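Local structure of haloacid dehalogenase domain protein hydrolase (Planctomyces limnophilus, 4OVY) at residues 5-10 with 296-301; 35-40 with 153-158; 46-51 with 134-139; 254-259 with 287-292. The protein is a calcium-binding member of the haloacid dehalogenase superfamily, probably a hydrolase and possibly a phosphatase, whose natural substrate is not established. All coordinates share one frame; numbering follows the deposited sequence.

Contact 1. Residues 5-10 with 296-301; sequences PSWNDS and RDWKVI. With EDO (1,2-ethanediol), chain G.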
# COMPACT_ATOMS: atom_id res chain seq x y z
N PRO A 5 -21.15 21.23 -7.67
CA PRO A 5 -21.66 22.56 -8.05
C PRO A 5 -20.84 23.30 -9.12
O PRO A 5 -21.39 24.14 -9.83
CB PRO A 5 -21.64 23.35 -6.73
CG PRO A 5 -20.71 22.62 -5.85
CD PRO A 5 -20.79 21.17 -6.24
N SER A 6 -19.55 22.99 -9.23
CA SER A 6 -18.69 23.61 -10.25
C SER A 6 -18.73 22.88 -11.59
O SER A 6 -18.01 23.27 -12.51
CB SER A 6 -17.24 23.70 -9.75
OG SER A 6 -17.16 24.59 -8.65
N TRP A 7 -19.55 21.84 -11.71
CA TRP A 7 -19.69 21.09 -12.95
C TRP A 7 -20.98 21.48 -13.67
O TRP A 7 -22.06 21.35 -13.11
CB TRP A 7 -19.73 19.58 -12.67
CG TRP A 7 -18.48 19.00 -12.06
CD1 TRP A 7 -17.96 19.27 -10.83
CD2 TRP A 7 -17.61 18.04 -12.66
NE1 TRP A 7 -16.82 18.53 -10.62
CE2 TRP A 7 -16.58 17.76 -11.73
CE3 TRP A 7 -17.60 17.37 -13.89
CZ2 TRP A 7 -15.55 16.86 -11.99
CZ3 TRP A 7 -16.57 16.46 -14.15
CH2 TRP A 7 -15.56 16.22 -13.21
N ASN A 8 -20.84 21.94 -14.92
CA ASN A 8 -21.98 22.18 -15.81
C ASN A 8 -22.62 20.86 -16.21
O ASN A 8 -22.02 19.80 -16.02
CB ASN A 8 -21.52 22.86 -17.11
CG ASN A 8 -21.05 24.28 -16.90
OD1 ASN A 8 -21.61 25.03 -16.10
ND2 ASN A 8 -20.02 24.67 -17.64
N ASP A 9 -23.81 20.92 -16.81
CA ASP A 9 -24.38 19.74 -17.41
C ASP A 9 -23.45 19.33 -18.56
O ASP A 9 -23.09 20.17 -19.38
CB ASP A 9 -25.80 19.98 -17.92
CG ASP A 9 -26.49 18.71 -18.39
OD1 ASP A 9 -26.07 17.58 -18.01
OD2 ASP A 9 -27.46 18.82 -19.15
N SER A 10 -23.06 18.07 -18.58
CA SER A 10 -22.13 17.56 -19.57
C SER A 10 -22.19 16.04 -19.57
O SER A 10 -22.74 15.44 -18.66
CB SER A 10 -20.70 18.00 -19.22
OG SER A 10 -20.20 17.33 -18.07
N ARG A 296 -15.47 23.80 -21.41
CA ARG A 296 -16.93 23.82 -21.46
C ARG A 296 -17.61 23.25 -20.21
O ARG A 296 -18.72 23.66 -19.89
CB ARG A 296 -17.41 23.07 -22.69
CG ARG A 296 -17.02 23.76 -23.99
CD ARG A 296 -17.69 23.13 -25.20
NE ARG A 296 -19.14 23.34 -25.20
CZ ARG A 296 -19.76 24.45 -25.61
NH1 ARG A 296 -21.09 24.51 -25.58
NH2 ARG A 296 -19.07 25.50 -26.06
N ASP A 297 -16.95 22.31 -19.52
CA ASP A 297 -17.62 21.51 -18.49
C ASP A 297 -17.45 22.01 -17.06
O ASP A 297 -18.18 21.59 -16.17
CB ASP A 297 -17.16 20.04 -18.55
CG ASP A 297 -17.49 19.37 -19.88
OD1 ASP A 297 -18.24 19.95 -20.70
OD2 ASP A 297 -17.00 18.24 -20.11
N TRP A 298 -16.48 22.90 -16.84
CA TRP A 298 -16.14 23.37 -15.50
C TRP A 298 -16.39 24.87 -15.35
O TRP A 298 -15.87 25.67 -16.13
CB TRP A 298 -14.66 23.05 -15.19
CG TRP A 298 -14.38 21.59 -14.90
CD1 TRP A 298 -15.28 20.57 -14.81
CD2 TRP A 298 -13.10 21.01 -14.61
NE1 TRP A 298 -14.65 19.40 -14.51
CE2 TRP A 298 -13.31 19.64 -14.37
CE3 TRP A 298 -11.80 21.52 -14.52
CZ2 TRP A 298 -12.27 18.76 -14.06
CZ3 TRP A 298 -10.76 20.64 -14.21
CH2 TRP A 298 -11.00 19.28 -13.99
N LYS A 299 -17.19 25.22 -14.35
CA LYS A 299 -17.61 26.61 -14.12
C LYS A 299 -16.46 27.46 -13.60
O LYS A 299 -16.39 28.66 -13.87
CB LYS A 299 -18.76 26.67 -13.10
CG LYS A 299 -20.06 26.02 -13.54
CD LYS A 299 -21.15 26.28 -12.50
CE LYS A 299 -22.31 25.31 -12.59
NZ LYS A 299 -23.16 25.60 -13.76
N VAL A 300 -15.58 26.82 -12.83
CA VAL A 300 -14.34 27.43 -12.36
C VAL A 300 -13.25 26.37 -12.45
O VAL A 300 -13.55 25.19 -12.50
CB VAL A 300 -14.46 27.94 -10.89
CG1 VAL A 300 -15.56 28.99 -10.79
CG2 VAL A 300 -14.72 26.81 -9.91
N ILE A 301 -11.99 26.81 -12.51
CA ILE A 301 -10.88 25.87 -12.55
C ILE A 301 -10.26 25.70 -11.17
O ILE A 301 -10.23 24.60 -10.62
CB ILE A 301 -9.80 26.30 -13.57
CG1 ILE A 301 -10.42 26.53 -14.95
CG2 ILE A 301 -8.67 25.28 -13.63
CD1 ILE A 301 -11.13 25.32 -15.52
C1 EDO G . -17.31 27.81 -18.93
O1 EDO G . -18.10 26.73 -19.44
C2 EDO G . -17.94 28.36 -17.65
O2 EDO G . -19.08 27.57 -17.27
O HOH W 1 -19.60 19.04 -16.17
O HOH W 2 -20.71 21.37 -20.58
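W7 and W298 show how two indoles can pin a chain's beginning to its end. Their side chains run side by side and point the same way, yet the rings are turned 72° against each other in an edge-to-face pair. W298 NE1 stands over one face of the W7 six-membered ring, displaced toward its rim, 3.5 Å from W7 CZ3. The W7 indole has its own NE1 bonded to the carbonyl of P142, at the start of helix 141-152, which helps to hold its rotation. At the base of the two side chains the backbones meet in a single bridge: K299 N donates to S6 O with an almost straight N-H (176°), and N8 N donates to D297 O. The amide of N8 uses both its ends. Its ND2 gives a 2.8 Å bond to R296 O, lying close to the amide plane of N8, and a second bond to an ethanediol oxygen, O2. OD1 accepts K299 NZ at 2.9 Å in the plane of its carbonyl; the lysine chain bends at its last torsion (chi4 -74°), which swings NZ onto that oxygen. At the far end S10 CB lies 3.5 Å from D297 OD1, while D297 OD2 takes the backbone N of D293 and S10 OG caps helix 11-24 through R13 N. A water joins N8 O, S10 OG and D297 O. The whole is an isolated beta bridge with an edge-to-face (T-shaped) tryptophan pair, joining the loop before helix 11-24 to the chain leaving helix 294-297.

Contact 2. Residues 35-40 with 153-158; sequences SERIVT and HEFKTF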
# COMPACT_ATOMS: atom_id res chain seq x y z
N SER A 35 -16.87 -1.83 0.79
CA SER A 35 -15.46 -2.23 0.82
C SER A 35 -14.79 -2.30 -0.56
O SER A 35 -13.56 -2.25 -0.65
CB SER A 35 -15.30 -3.58 1.53
OG SER A 35 -15.91 -4.62 0.79
N GLU A 36 -15.59 -2.44 -1.62
CA GLU A 36 -15.06 -2.56 -2.99
C GLU A 36 -15.04 -1.23 -3.76
O GLU A 36 -14.55 -1.18 -4.90
CB GLU A 36 -15.87 -3.60 -3.78
CG GLU A 36 -15.65 -5.04 -3.32
CD GLU A 36 -16.62 -6.02 -3.96
OE1 GLU A 36 -16.92 -5.91 -5.18
OE2 GLU A 36 -17.10 -6.91 -3.25
N ARG A 37 -15.55 -0.17 -3.15
CA ARG A 37 -15.65 1.13 -3.82
C ARG A 37 -14.32 1.88 -3.84
O ARG A 37 -14.11 2.84 -3.10
CB ARG A 37 -16.74 1.98 -3.17
CG ARG A 37 -18.12 1.34 -3.29
CD ARG A 37 -19.19 2.20 -2.65
NE ARG A 37 -20.41 1.42 -2.48
CZ ARG A 37 -21.45 1.78 -1.74
NH1 ARG A 37 -21.47 2.95 -1.10
NH2 ARG A 37 -22.48 0.96 -1.64
N ILE A 38 -13.42 1.41 -4.70
CA ILE A 38 -12.09 1.98 -4.86
C ILE A 38 -12.08 2.81 -6.13
O ILE A 38 -12.51 2.33 -7.19
CB ILE A 38 -11.03 0.86 -5.02
CG1 ILE A 38 -11.04 -0.10 -3.83
CG2 ILE A 38 -9.64 1.45 -5.25
CD1 ILE A 38 -10.96 0.58 -2.49
N VAL A 39 -11.61 4.05 -6.02
CA VAL A 39 -11.43 4.93 -7.17
C VAL A 39 -10.01 5.48 -7.18
O VAL A 39 -9.48 5.89 -6.15
CB VAL A 39 -12.47 6.08 -7.19
CG1 VAL A 39 -12.44 6.90 -5.92
CG2 VAL A 39 -12.26 6.97 -8.41
N THR A 40 -9.39 5.47 -8.37
CA THR A 40 -8.01 5.91 -8.53
C THR A 40 -7.91 7.12 -9.44
O THR A 40 -8.55 7.19 -10.50
CB THR A 40 -7.11 4.78 -9.08
OG1 THR A 40 -7.67 4.25 -10.29
CG2 THR A 40 -6.95 3.68 -8.06
N HIS A 153 -20.13 9.10 -0.57
CA HIS A 153 -20.78 7.86 -0.96
C HIS A 153 -19.93 6.62 -0.66
O HIS A 153 -20.14 5.56 -1.25
CB HIS A 153 -21.18 7.93 -2.43
CG HIS A 153 -22.29 8.90 -2.68
ND1 HIS A 153 -22.09 10.26 -2.74
CD2 HIS A 153 -23.62 8.71 -2.83
CE1 HIS A 153 -23.25 10.86 -2.95
NE2 HIS A 153 -24.19 9.94 -3.01
N GLU A 154 -19.00 6.79 0.28
CA GLU A 154 -18.20 5.70 0.86
C GLU A 154 -17.21 5.07 -0.12
O GLU A 154 -16.84 3.91 0.04
CB GLU A 154 -19.11 4.65 1.53
CG GLU A 154 -20.06 5.25 2.57
CD GLU A 154 -20.71 4.21 3.46
OE1 GLU A 154 -20.04 3.69 4.38
OE2 GLU A 154 -21.91 3.90 3.26
N PHE A 155 -16.75 5.83 -1.11
CA PHE A 155 -15.60 5.42 -1.93
C PHE A 155 -14.32 5.74 -1.18
O PHE A 155 -14.27 6.73 -0.45
CB PHE A 155 -15.52 6.19 -3.25
CG PHE A 155 -16.48 5.71 -4.30
CD1 PHE A 155 -17.84 5.95 -4.18
CD2 PHE A 155 -16.02 5.05 -5.43
CE1 PHE A 155 -18.72 5.52 -5.15
CE2 PHE A 155 -16.90 4.62 -6.41
CZ PHE A 155 -18.25 4.85 -6.27
N LYS A 156 -13.30 4.92 -1.38
CA LYS A 156 -11.93 5.24 -0.95
C LYS A 156 -11.18 5.79 -2.15
O LYS A 156 -11.03 5.10 -3.16
CB LYS A 156 -11.19 4.00 -0.43
CG LYS A 156 -11.72 3.47 0.89
CD LYS A 156 -10.99 2.22 1.35
CE LYS A 156 -9.73 2.52 2.15
NZ LYS A 156 -9.41 1.41 3.10
N THR A 157 -10.70 7.02 -2.01
CA THR A 157 -10.06 7.74 -3.10
C THR A 157 -8.55 7.58 -2.99
O THR A 157 -7.96 7.97 -1.99
CB THR A 157 -10.40 9.25 -3.04
OG1 THR A 157 -10.07 9.77 -1.74
CG2 THR A 157 -11.88 9.49 -3.31
N PHE A 158 -7.94 6.99 -4.02
CA PHE A 158 -6.48 6.82 -4.08
C PHE A 158 -5.87 7.69 -5.18
O PHE A 158 -6.48 7.92 -6.24
CB PHE A 158 -6.13 5.37 -4.43
CG PHE A 158 -6.28 4.40 -3.30
CD1 PHE A 158 -7.54 3.94 -2.93
CD2 PHE A 158 -5.16 3.87 -2.67
CE1 PHE A 158 -7.68 3.01 -1.91
CE2 PHE A 158 -5.30 2.94 -1.65
CZ PHE A 158 -6.55 2.52 -1.27
O HOH W 3 -23.30 3.99 0.69
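R37 NH1 is gripped by two oxygens at the edge of its guanidinium: H153 O at 2.9 Å, near the guanidinium plane, and a water at 2.8 Å that passes the link on to E154 OE2. The carboxylate itself stands off, 4.5 Å from NH1 and well out of the guanidinium plane, so only a weak attraction of charges is likely there. The arginine is extended from CG to NE, and NE is bonded to V32 O. On the way its CB lies over one face of the F155 ring, 4.0 Å from the centroid, a CH-pi contact shifted toward the rim. Past R37 the chains become neighbouring parallel strands of the central sheet in this Rossmann-like HAD fold, 38-40 beside 156-158, their axes 24° apart. K156 N donates to R37 O, V39 N to K156 O, and F158 N to V39 O at 2.8 Å. One face of the sheet carries I38, K156, T40 and F158, where I38 CG2 lies 4.0 Å from F158 CD1. On the other, V39 and T157 run side by side, with V39 CG1 3.7 Å from T157 CG2 and helix 141-152 packed against them. K156 NZ turns outward to a salt bridge with E181 of the second subunit.

Contact 3. Residues 46-51 with 134-139; sequences TLWCEQ and PYTECV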
# COMPACT_ATOMS: atom_id res chain seq x y z
N THR A 46 -4.49 15.89 -13.70
CA THR A 46 -5.79 15.31 -13.39
C THR A 46 -6.40 16.02 -12.17
O THR A 46 -7.56 16.42 -12.23
CB THR A 46 -5.65 13.80 -13.14
OG1 THR A 46 -5.29 13.15 -14.37
CG2 THR A 46 -6.94 13.19 -12.62
N LEU A 47 -5.63 16.16 -11.10
CA LEU A 47 -6.05 16.87 -9.89
C LEU A 47 -5.47 18.28 -9.79
O LEU A 47 -6.02 19.14 -9.09
CB LEU A 47 -5.65 16.08 -8.64
CG LEU A 47 -6.30 14.71 -8.45
CD1 LEU A 47 -5.81 14.04 -7.17
CD2 LEU A 47 -7.82 14.84 -8.41
N TRP A 48 -4.33 18.52 -10.44
CA TRP A 48 -3.69 19.83 -10.41
C TRP A 48 -2.86 20.08 -11.67
O TRP A 48 -2.68 19.19 -12.50
CB TRP A 48 -2.85 19.99 -9.14
CG TRP A 48 -1.54 19.26 -9.10
CD1 TRP A 48 -1.14 18.21 -9.87
CD2 TRP A 48 -0.46 19.51 -8.18
NE1 TRP A 48 0.12 17.81 -9.51
CE2 TRP A 48 0.56 18.58 -8.47
CE3 TRP A 48 -0.26 20.42 -7.14
CZ2 TRP A 48 1.75 18.55 -7.77
CZ3 TRP A 48 0.93 20.39 -6.45
CH2 TRP A 48 1.93 19.46 -6.77
N CYS A 49 -2.36 21.30 -11.79
CA CYS A 49 -1.70 21.77 -12.99
C CYS A 49 -0.31 21.14 -13.20
O CYS A 49 0.45 20.99 -12.24
CB CYS A 49 -1.59 23.28 -12.91
SG CYS A 49 -0.98 24.06 -14.40
N GLU A 50 0.01 20.80 -14.45
CA GLU A 50 1.31 20.19 -14.81
C GLU A 50 2.04 20.97 -15.92
O GLU A 50 2.95 20.44 -16.56
CB GLU A 50 1.11 18.74 -15.26
CG GLU A 50 0.28 18.61 -16.53
CD GLU A 50 0.02 17.19 -16.95
OE1 GLU A 50 0.67 16.25 -16.44
OE2 GLU A 50 -0.87 17.01 -17.82
N GLN A 51 1.62 22.21 -16.16
CA GLN A 51 2.30 23.11 -17.08
C GLN A 51 2.83 24.29 -16.27
O GLN A 51 2.19 24.71 -15.31
CB GLN A 51 1.33 23.61 -18.16
CG GLN A 51 0.74 22.52 -19.04
CD GLN A 51 1.76 21.82 -19.92
OE1 GLN A 51 2.85 22.32 -20.17
NE2 GLN A 51 1.40 20.63 -20.41
N PRO A 134 0.98 29.29 -4.55
CA PRO A 134 1.61 28.00 -4.31
C PRO A 134 1.05 26.94 -5.25
O PRO A 134 -0.12 27.01 -5.63
CB PRO A 134 1.22 27.68 -2.87
CG PRO A 134 0.91 28.99 -2.25
CD PRO A 134 0.33 29.83 -3.34
N TYR A 135 1.87 25.97 -5.62
CA TYR A 135 1.44 24.92 -6.54
C TYR A 135 0.24 24.14 -5.98
O TYR A 135 -0.60 23.66 -6.74
CB TYR A 135 2.60 23.98 -6.86
CG TYR A 135 3.65 24.59 -7.75
CD1 TYR A 135 3.44 24.72 -9.11
CD2 TYR A 135 4.87 25.03 -7.23
CE1 TYR A 135 4.40 25.27 -9.95
CE2 TYR A 135 5.84 25.59 -8.05
CZ TYR A 135 5.61 25.70 -9.41
OH TYR A 135 6.56 26.25 -10.24
N THR A 136 0.16 24.03 -4.66
CA THR A 136 -0.95 23.35 -3.99
C THR A 136 -2.28 24.11 -4.06
O THR A 136 -3.31 23.56 -3.70
CB THR A 136 -0.61 23.07 -2.51
OG1 THR A 136 -0.16 24.28 -1.89
CG2 THR A 136 0.50 22.01 -2.39
N GLU A 137 -2.24 25.38 -4.48
CA GLU A 137 -3.46 26.13 -4.79
C GLU A 137 -3.82 26.07 -6.28
O GLU A 137 -4.88 26.57 -6.68
CB GLU A 137 -3.32 27.59 -4.34
CG GLU A 137 -3.38 27.75 -2.84
CD GLU A 137 -3.22 29.20 -2.39
OE1 GLU A 137 -3.55 30.13 -3.16
OE2 GLU A 137 -2.76 29.40 -1.25
N CYS A 138 -2.97 25.43 -7.08
CA CYS A 138 -3.24 25.22 -8.50
C CYS A 138 -3.89 23.85 -8.72
O CYS A 138 -3.63 23.16 -9.71
CB CYS A 138 -1.96 25.41 -9.31
SG CYS A 138 -1.24 27.06 -9.07
N VAL A 139 -4.75 23.49 -7.78
CA VAL A 139 -5.53 22.26 -7.84
C VAL A 139 -6.89 22.60 -8.44
O VAL A 139 -7.30 23.77 -8.43
CB VAL A 139 -5.70 21.60 -6.45
CG1 VAL A 139 -4.34 21.19 -5.89
CG2 VAL A 139 -6.42 22.52 -5.47
O HOH W 4 0.11 22.66 -9.86
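W48 meets the 134-139 turn with its CB and with the benzo part of its indole. CB lies 3.3 Å from C138 O and 3.8 Å from V139 CG1, while CE3 comes equally near Y135 O, at 3.3 Å. CZ3 rests on Y135 CB. The first torsion sets W48 CG between the backbone N and the carbonyl carbon (chi1 75°). One backbone bond, C49 N to C138 O (3.1 Å), ties the segments, its donor nearly along the C=O axis. Next to it the two cysteines meet through their CB atoms, 4.2 Å apart. The 46-51 loop opens with T46, the last position of what fits the DxDx(T/V) signature of HAD enzymes; its aspartates D42 and D44 bind the calcium ion together with N234. W48 NE1 donates to D44 OD1, which makes the tryptophan a second-shell residue of the metal site. An alanine here would strip away the indole and would probably leave D44 OD1 without this donor and open a gap against Y135. Farther out, W171 meets the W48 ring with planes about 30° apart, and Y135 packs on W122. T46 OG1 is bonded to N234 OD1, and E50 OE2 to Y268 OH.

Contact 4. Residues 254-259 with 287-292; sequences GLIVHH and KGWIVI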
# COMPACT_ATOMS: atom_id res chain seq x y z
N GLY A 254 -14.34 5.04 -16.52
CA GLY A 254 -13.09 5.77 -16.75
C GLY A 254 -13.36 7.15 -17.33
O GLY A 254 -14.18 7.30 -18.26
N LEU A 255 -12.68 8.15 -16.79
CA LEU A 255 -12.76 9.50 -17.33
C LEU A 255 -11.38 10.07 -17.63
O LEU A 255 -10.39 9.70 -17.00
CB LEU A 255 -13.51 10.43 -16.37
CG LEU A 255 -14.97 10.01 -16.12
CD1 LEU A 255 -15.13 9.50 -14.71
CD2 LEU A 255 -15.92 11.17 -16.37
N ILE A 256 -11.36 10.98 -18.60
CA ILE A 256 -10.15 11.66 -19.02
C ILE A 256 -10.35 13.17 -18.91
O ILE A 256 -11.31 13.72 -19.45
CB ILE A 256 -9.80 11.30 -20.48
CG1 ILE A 256 -9.41 9.82 -20.57
CG2 ILE A 256 -8.67 12.20 -20.99
CD1 ILE A 256 -9.33 9.31 -22.00
N VAL A 257 -9.43 13.84 -18.23
CA VAL A 257 -9.43 15.30 -18.16
C VAL A 257 -8.70 15.84 -19.39
O VAL A 257 -7.48 15.65 -19.54
CB VAL A 257 -8.73 15.81 -16.88
CG1 VAL A 257 -8.75 17.33 -16.83
CG2 VAL A 257 -9.38 15.22 -15.63
N HIS A 258 -9.46 16.49 -20.27
CA HIS A 258 -8.94 17.07 -21.51
C HIS A 258 -8.70 18.56 -21.33
O HIS A 258 -9.63 19.34 -21.06
CB HIS A 258 -9.93 16.80 -22.66
CG HIS A 258 -9.38 17.08 -24.02
ND1 HIS A 258 -10.18 17.16 -25.14
CD2 HIS A 258 -8.11 17.31 -24.45
CE1 HIS A 258 -9.43 17.42 -26.20
NE2 HIS A 258 -8.17 17.52 -25.81
N HIS A 259 -7.45 18.96 -21.49
CA HIS A 259 -7.04 20.35 -21.29
C HIS A 259 -7.28 21.17 -22.55
O HIS A 259 -6.42 21.25 -23.43
CB HIS A 259 -5.58 20.39 -20.86
CG HIS A 259 -5.35 19.77 -19.53
ND1 HIS A 259 -5.15 20.52 -18.39
CD2 HIS A 259 -5.34 18.48 -19.14
CE1 HIS A 259 -5.00 19.70 -17.36
NE2 HIS A 259 -5.11 18.46 -17.78
N LYS A 287 -13.56 2.75 -26.07
CA LYS A 287 -13.41 2.21 -24.70
C LYS A 287 -14.57 2.59 -23.77
O LYS A 287 -14.73 1.99 -22.70
CB LYS A 287 -12.10 2.71 -24.08
CG LYS A 287 -10.84 2.22 -24.78
CD LYS A 287 -10.63 0.73 -24.57
CE LYS A 287 -9.18 0.33 -24.81
NZ LYS A 287 -8.96 -1.11 -24.52
N GLY A 288 -15.38 3.57 -24.16
CA GLY A 288 -16.42 4.11 -23.28
C GLY A 288 -15.88 5.08 -22.24
O GLY A 288 -16.54 5.40 -21.25
N TRP A 289 -14.66 5.57 -22.46
CA TRP A 289 -14.06 6.56 -21.59
C TRP A 289 -14.70 7.93 -21.82
O TRP A 289 -14.80 8.40 -22.95
CB TRP A 289 -12.54 6.64 -21.82
CG TRP A 289 -11.80 5.37 -21.49
CD1 TRP A 289 -12.22 4.36 -20.68
CD2 TRP A 289 -10.49 5.00 -21.96
NE1 TRP A 289 -11.26 3.38 -20.62
CE2 TRP A 289 -10.19 3.74 -21.40
CE3 TRP A 289 -9.56 5.59 -22.82
CZ2 TRP A 289 -8.99 3.07 -21.64
CZ3 TRP A 289 -8.37 4.92 -23.07
CH2 TRP A 289 -8.10 3.68 -22.48
N ILE A 290 -15.11 8.57 -20.74
CA ILE A 290 -15.82 9.84 -20.83
C ILE A 290 -14.82 10.97 -20.69
O ILE A 290 -14.08 11.05 -19.71
CB ILE A 290 -16.90 9.97 -19.74
CG1 ILE A 290 -17.84 8.74 -19.75
CG2 ILE A 290 -17.68 11.27 -19.92
CD1 ILE A 290 -18.59 8.53 -21.05
N VAL A 291 -14.81 11.85 -21.69
CA VAL A 291 -13.86 12.95 -21.74
C VAL A 291 -14.46 14.20 -21.10
O VAL A 291 -15.55 14.63 -21.47
CB VAL A 291 -13.43 13.24 -23.19
CG1 VAL A 291 -12.44 14.40 -23.23
CG2 VAL A 291 -12.83 11.98 -23.81
N ILE A 292 -13.73 14.77 -20.15
CA ILE A 292 -14.08 16.04 -19.53
C ILE A 292 -13.44 17.17 -20.34
O ILE A 292 -12.21 17.26 -20.43
CB ILE A 292 -13.56 16.09 -18.08
CG1 ILE A 292 -14.16 14.95 -17.25
CG2 ILE A 292 -13.85 17.44 -17.44
CD1 ILE A 292 -13.33 14.58 -16.04
O HOH W 5 -15.78 4.27 -18.85
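I290 N and G254 O begin a run of four backbone hydrogen bonds that joins these two segments. The bonding then passes from I256 N to I290 O, from I292 N to I256 O at 2.7 Å, the shortest of the set, and from H258 N to I292 O. CA-H...O contacts accompany these bonds, as where L255 CA lies 3.1 Å from I290 O. A water bridges G254 N and G288 O just ahead of the first bond. This is the parallel pairing of strand 290-293 with strand 253-260, at the border of the sheet in the HAD-type Rossmann-like core, with the strand axes 28° apart. Helix 279-287 leads into the second strand, ending at G288 in a Schellman motif whose positive phi suits glycine.

Apolar contacts divide between the two faces. On one, L255 and I290 lie side by side, CD2 of the leucine 3.7 Å from I290 CB, and I292 CD1 reaches V257 CG2; A12 of helix 11-24 lies against L255, I290 and I292. Replacing L255 by an alanine would remove CG and both methyls, and is likely to open a gap beside I290. On the other face the second torsion of I256 (chi2 168°) extends CD1 to within 3.8 Å of W289 CE3, and V291 CG1 approaches H258 CB at 3.5 Å.

The aromatic side chains have further partners. K287 CB stands over the centre of the W289 indole, whose NE1 is held by T246 OG1, and H258 NE2 bonds to D269.

Along the chain contact 1 encloses the rest: it joins regions near the two ends, contact 3 falls within the span bridged by contact 2, and contact 4 follows both. Contacts 2 and 4 belong to the same mixed sheet, their centres 19 Å apart, with strand 230-233 between strands 38-41 and 253-260. Contact 4 runs straight into contact 1, since strand 290-293 is followed by helix 294-297, and I292 packs on W7 and W298. Contact 3 touches contact 4 where T46 O meets V257 CG2 at 4.0 Å, close to the calcium site. Helix 141-152 borders contacts 1, 2 and 3, so chain termini, core strands and the loop beside the metal site form one connected body.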